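AAA ATPase, central region (Enterococcus faecium, PDB 2R9G) is probably an MgsA-type AAA+ ATPase, whose C-terminal region, a four-chain assembly in the crystal, is likely to serve oligomerisation. Local coordinates at residues C[68-72]-C[94-98]; C[146-150]-C[159-163]. All coordinates share one frame; numbering follows the deposited sequence.

In the fold
From the N terminus the chain runs through helices 14-26, 30-43 and 46-61 before helix 66-82 supplies the first half of contact 1; helix 88-100 returns beside it and closes that loop, made largely of helix. Only after contact 1 is complete, and beyond helix 106-119, does contact 2 open. Its segments, 146-150 and 159-163, fold a short, irregular loop back on itself before helix 180-195. The two contacts therefore follow in series, neither nested nor crossed, with centres 36 Å apart on opposite sides of the chain's centre. Contact 1 joins two helices of the helical body; contact 2 joins two parts of the long coil between helices 106-119 and 180-195. Both also lie near neighbouring subunits.

Contact 1. Residues C[68-72]-C[94-98]; sequences AAART and VVVDL
Arg71 and Asp97 reach across the gap between two nearly antiparallel helices and join in a salt bridge. The Asp97 side chain can be followed outward atom by atom. Its CB leaves the backbone in the direction of helix 66-82, and with CG anti to the backbone N (chi1 -174°) the carboxylate is carried out to its partner. CG passes 4.0 Å from Ala68 CB. OD1 turns to Tyr181 OH of the second subunit, with which it is hydrogen-bonded. OD2 comes closer still to Ala68 CB, at 3.5 Å, the small alanine letting the carboxylate approach helix 66-82. The same OD2 receives Arg71 NH2 at 2.9 Å through its syn lone pair, and the bond is nearly straight at 166°. Guanidinium and carboxylate are almost coplanar, yet one NH2 and one oxygen make the direct link. Water 2 adds an indirect link, accepting from Arg71 NE and donating to Asp97 OD2, while water 1 joins Ala68 O to that same oxygen. A bend of the arginine chain at chi3 brings its guanidinium back over Ala68, whose CA lies 3.6 Å above one face.

The two segments form an antiparallel helix pair within the helical part of the MgsA C-terminal family region, which has no strands; their axes are 10.1 Å apart and at 159° to each other. Beside the polar cluster, methyls of helix 88-100 lie against oxygens of helix 66-82. The beta-branched Val94 sets CG1 3.9 Å from Arg71 O, and Leu98 CD2 comes within 4.0 Å of Ala68 O. Ala68 CB and Leu98 CD2, 4.5 Å apart, form the apolar pair. Leu53 of helix 46-61 touches both Thr72 and Val94, and Leu98 packs on Ile61 of that helix and Ile25 of helix 14-26.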
loop_
_atom_site.group_PDB
_atom_site.type_symbol
_atom_site.label_atom_id
_atom_site.label_comp_id
_atom_site.label_asym_id
_atom_site.label_seq_id
_atom_site.Cartn_x
_atom_site.Cartn_y
_atom_site.Cartn_z
ATOM N N ALA C 68 -4.346 1.824 -7.133
ATOM C CA ALA C 68 -5.317 2.877 -6.831
ATOM C C ALA C 68 -6.535 2.349 -6.090
ATOM O O ALA C 68 -7.077 3.039 -5.226
ATOM C CB ALA C 68 -5.749 3.587 -8.084
ATOM N N ALA C 69 -6.961 1.136 -6.433
ATOM C CA ALA C 69 -8.088 0.502 -5.764
ATOM C C ALA C 69 -7.685 0.190 -4.328
ATOM O O ALA C 69 -8.480 0.387 -3.399
ATOM C CB ALA C 69 -8.533 -0.777 -6.506
ATOM N N ALA C 70 -6.444 -0.273 -4.153
ATOM C CA ALA C 70 -5.898 -0.528 -2.821
ATOM C C ALA C 70 -5.745 0.757 -2.005
ATOM O O ALA C 70 -5.949 0.740 -0.790
ATOM C CB ALA C 70 -4.569 -1.253 -2.916
ATOM N N ARG C 71 -5.398 1.858 -2.682
ATOM C CA ARG C 71 -5.191 3.165 -2.030
ATOM C C ARG C 71 -6.454 3.808 -1.441
ATOM O O ARG C 71 -6.351 4.747 -0.646
ATOM C CB ARG C 71 -4.510 4.150 -2.987
ATOM C CG ARG C 71 -3.018 3.913 -3.146
ATOM C CD ARG C 71 -2.304 5.119 -3.734
ATOM N NE ARG C 71 -2.767 5.458 -5.080
ATOM C CZ ARG C 71 -2.272 4.934 -6.195
ATOM N NH1 ARG C 71 -1.308 4.029 -6.135
ATOM N NH2 ARG C 71 -2.745 5.310 -7.375
ATOM N N THR C 72 -7.627 3.320 -1.854
ATOM C CA THR C 72 -8.905 3.790 -1.343
ATOM C C THR C 72 -9.061 3.354 0.115
ATOM O O THR C 72 -9.634 4.067 0.930
ATOM C CB THR C 72 -10.071 3.241 -2.196
ATOM O OG1 THR C 72 -9.797 3.468 -3.586
ATOM C CG2 THR C 72 -11.389 3.906 -1.831
ATOM N N VAL C 94 -8.633 10.454 -3.823
ATOM C CA VAL C 94 -8.902 9.145 -4.392
ATOM C C VAL C 94 -9.982 9.188 -5.455
ATOM O O VAL C 94 -9.913 8.447 -6.420
ATOM C CB VAL C 94 -9.124 8.006 -3.329
ATOM C CG1 VAL C 94 -7.866 7.786 -2.527
ATOM C CG2 VAL C 94 -10.263 8.296 -2.405
ATOM N N VAL C 95 -10.941 10.093 -5.303
ATOM C CA VAL C 95 -12.014 10.259 -6.282
ATOM C C VAL C 95 -11.443 10.685 -7.641
ATOM O O VAL C 95 -11.751 10.075 -8.664
ATOM C CB VAL C 95 -13.122 11.227 -5.762
ATOM C CG1 VAL C 95 -13.987 11.766 -6.891
ATOM C CG2 VAL C 95 -14.004 10.526 -4.743
ATOM N N VAL C 96 -10.571 11.690 -7.639
ATOM C CA VAL C 96 -9.932 12.156 -8.871
ATOM C C VAL C 96 -9.108 11.044 -9.524
ATOM O O VAL C 96 -9.263 10.777 -10.719
ATOM C CB VAL C 96 -9.083 13.423 -8.630
ATOM C CG1 VAL C 96 -8.433 13.856 -9.907
ATOM C CG2 VAL C 96 -9.966 14.552 -8.111
ATOM N N ASP C 97 -8.272 10.389 -8.717
ATOM C CA ASP C 97 -7.463 9.243 -9.131
ATOM C C ASP C 97 -8.324 8.126 -9.732
ATOM O O ASP C 97 -7.989 7.606 -10.791
ATOM C CB ASP C 97 -6.638 8.716 -7.940
ATOM C CG ASP C 97 -5.648 7.603 -8.326
ATOM O OD1 ASP C 97 -5.372 7.379 -9.526
ATOM O OD2 ASP C 97 -5.129 6.944 -7.400
ATOM N N LEU C 98 -9.421 7.773 -9.060
ATOM C CA LEU C 98 -10.315 6.716 -9.538
ATOM C C LEU C 98 -11.011 7.087 -10.848
ATOM O O LEU C 98 -11.068 6.272 -11.767
ATOM C CB LEU C 98 -11.356 6.353 -8.479
ATOM C CG LEU C 98 -10.947 5.588 -7.218
ATOM C CD1 LEU C 98 -12.200 5.295 -6.373
ATOM C CD2 LEU C 98 -10.149 4.311 -7.530
HETATM O O HOH W 1 -7.138 5.800 -5.160
HETATM O O HOH W 2 -4.931 7.250 -4.400
#

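Contact 2. Residues C[146-150]-C[159-163]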
loop_
_atom_site.group_PDB
_atom_site.type_symbol
_atom_site.label_atom_id
_atom_site.label_comp_id
_atom_site.label_asym_id
_atom_site.label_seq_id
_atom_site.Cartn_x
_atom_site.Cartn_y
_atom_site.Cartn_z
ATOM N N GLY C 146 -1.421 -37.813 -8.207
ATOM C CA GLY C 146 -1.975 -37.061 -7.083
ATOM C C GLY C 146 -1.815 -35.571 -7.340
ATOM O O GLY C 146 -1.651 -35.141 -8.490
ATOM N N TYR C 147 -1.859 -34.781 -6.271
ATOM C CA TYR C 147 -1.716 -33.335 -6.392
ATOM C C TYR C 147 -0.298 -32.950 -6.813
ATOM O O TYR C 147 0.678 -33.382 -6.193
ATOM C CB TYR C 147 -2.095 -32.621 -5.083
ATOM C CG TYR C 147 -1.796 -31.140 -5.130
ATOM C CD1 TYR C 147 -2.461 -30.311 -6.035
ATOM C CD2 TYR C 147 -0.830 -30.570 -4.298
ATOM C CE1 TYR C 147 -2.175 -28.959 -6.115
ATOM C CE2 TYR C 147 -0.541 -29.204 -4.366
ATOM C CZ TYR C 147 -1.224 -28.409 -5.278
ATOM O OH TYR C 147 -0.967 -27.061 -5.369
ATOM N N GLN C 148 -0.198 -32.150 -7.871
ATOM C CA GLN C 148 1.085 -31.584 -8.294
ATOM C C GLN C 148 1.243 -30.134 -7.813
ATOM O O GLN C 148 0.446 -29.264 -8.153
ATOM C CB GLN C 148 1.236 -31.649 -9.811
ATOM C CG GLN C 148 1.365 -33.055 -10.372
ATOM C CD GLN C 148 1.283 -33.071 -11.885
ATOM O OE1 GLN C 148 2.304 -33.128 -12.565
ATOM N NE2 GLN C 148 0.062 -32.989 -12.421
ATOM N N TYR C 149 2.288 -29.911 -7.025
ATOM C CA TYR C 149 2.653 -28.619 -6.456
ATOM C C TYR C 149 3.414 -27.806 -7.508
ATOM O O TYR C 149 4.516 -28.189 -7.896
ATOM C CB TYR C 149 3.553 -28.903 -5.251
ATOM C CG TYR C 149 3.858 -27.763 -4.307
ATOM C CD1 TYR C 149 2.847 -27.117 -3.597
ATOM C CD2 TYR C 149 5.179 -27.390 -4.059
ATOM C CE1 TYR C 149 3.146 -26.093 -2.696
ATOM C CE2 TYR C 149 5.489 -26.371 -3.165
ATOM C CZ TYR C 149 4.471 -25.728 -2.488
ATOM O OH TYR C 149 4.785 -24.726 -1.609
ATOM N N PRO C 150 2.814 -26.697 -7.992
ATOM C CA PRO C 150 3.361 -25.870 -9.095
ATOM C C PRO C 150 4.763 -25.322 -8.870
ATOM O O PRO C 150 5.544 -25.235 -9.826
ATOM C CB PRO C 150 2.357 -24.720 -9.209
ATOM C CG PRO C 150 1.093 -25.275 -8.658
ATOM C CD PRO C 150 1.508 -26.190 -7.538
ATOM N N ASN C 159 0.480 -28.060 -15.716
ATOM C CA ASN C 159 -0.776 -28.435 -16.372
ATOM C C ASN C 159 -1.532 -29.401 -15.468
ATOM O O ASN C 159 -1.156 -30.565 -15.333
ATOM C CB ASN C 159 -0.502 -29.072 -17.740
ATOM C CG ASN C 159 -1.756 -29.224 -18.598
ATOM O OD1 ASN C 159 -2.880 -29.316 -18.099
ATOM N ND2 ASN C 159 -1.559 -29.261 -19.907
ATOM N N GLN C 160 -2.595 -28.895 -14.850
ATOM C CA GLN C 160 -3.375 -29.641 -13.869
ATOM C C GLN C 160 -4.826 -29.164 -13.917
ATOM O O GLN C 160 -5.090 -27.986 -14.173
ATOM C CB GLN C 160 -2.785 -29.433 -12.466
ATOM C CG GLN C 160 -3.392 -30.296 -11.361
ATOM C CD GLN C 160 -2.574 -30.305 -10.089
ATOM O OE1 GLN C 160 -2.723 -31.195 -9.245
ATOM N NE2 GLN C 160 -1.694 -29.320 -9.942
ATOM N N GLN C 161 -5.759 -30.085 -13.688
ATOM C CA GLN C 161 -7.182 -29.760 -13.626
ATOM C C GLN C 161 -7.540 -29.225 -12.243
ATOM O O GLN C 161 -7.302 -29.888 -11.233
ATOM C CB GLN C 161 -8.034 -30.993 -13.951
ATOM C CG GLN C 161 -9.523 -30.699 -14.165
ATOM C CD GLN C 161 -10.429 -31.835 -13.694
ATOM O OE1 GLN C 161 -9.983 -32.773 -13.030
ATOM N NE2 GLN C 161 -11.712 -31.747 -14.030
ATOM N N TYR C 162 -8.110 -28.023 -12.208
ATOM C CA TYR C 162 -8.578 -27.418 -10.957
ATOM C C TYR C 162 -10.100 -27.234 -10.938
ATOM O O TYR C 162 -10.732 -27.311 -9.884
ATOM C CB TYR C 162 -7.877 -26.080 -10.684
ATOM C CG TYR C 162 -6.376 -26.158 -10.554
ATOM C CD1 TYR C 162 -5.783 -26.595 -9.371
ATOM C CD2 TYR C 162 -5.546 -25.792 -11.614
ATOM C CE1 TYR C 162 -4.411 -26.674 -9.250
ATOM C CE2 TYR C 162 -4.163 -25.861 -11.503
ATOM C CZ TYR C 162 -3.605 -26.307 -10.320
ATOM O OH TYR C 162 -2.239 -26.382 -10.199
ATOM N N LEU C 163 -10.680 -26.977 -12.107
ATOM C CA LEU C 163 -12.131 -26.909 -12.246
ATOM C C LEU C 163 -12.754 -28.293 -12.052
ATOM O O LEU C 163 -12.205 -29.288 -12.543
ATOM C CB LEU C 163 -12.510 -26.356 -13.622
ATOM C CG LEU C 163 -12.478 -24.844 -13.847
ATOM C CD1 LEU C 163 -12.378 -24.564 -15.345
ATOM C CD2 LEU C 163 -13.708 -24.168 -13.235
HETATM O O HOH W 3 -3.093 -33.930 -10.626
HETATM O O HOH W 4 -1.821 -25.843 -7.528
HETATM O O HOH W 5 1.116 -32.369 -15.765
#
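Gln160 clasps the backbone of Gln148 with both ends of its side-chain amide. Gln148 N gives its hydrogen to Gln160 OE1 at 3.0 Å, a nearly straight bond (170°) whose donor is tilted from the carbonyl plane. In return Gln160 NE2 donates to Gln148 O at 2.8 Å, lying in the plane of that carbonyl and using one of its lone pairs. The pairing resembles one rung of a β-sheet, with a side chain standing in for a strand. Glutamine suits it, having a donor and an acceptor at the end of a long arm; CG anti to the backbone N (chi1 -173°) and an extended chain beyond deliver the amide.

Water adds further links. Water 3 donates to Gly146 O and to Gln160 OE1, so the amide oxygen has a second partner. Water 4 links the hydroxyls of Tyr147 and Tyr162, and Tyr147 OH is also bound by Arg26 of the third subunit. Water 5 weakly bridges Asn159 O to Gln148 OE1.

Among the van der Waals contacts, Tyr147 CD1 approaches Gln160 OE1 to 3.3 Å, with ring and amide planes 25° apart. The two tyrosine rings meet edge to edge, CE1 of Tyr147 lying 4.5 Å from CE1 of Tyr162. Pro150 CG packs 3.8 Å from Tyr162 OH, and Arg26 of the third subunit also packs on this proline.

With no regular secondary structure in either segment, the paired hydrogen bonds of the Gln160 amide hold the backbone at Gln148, and the tyrosines set beside them carry this ordered coil into the interface with the third subunit.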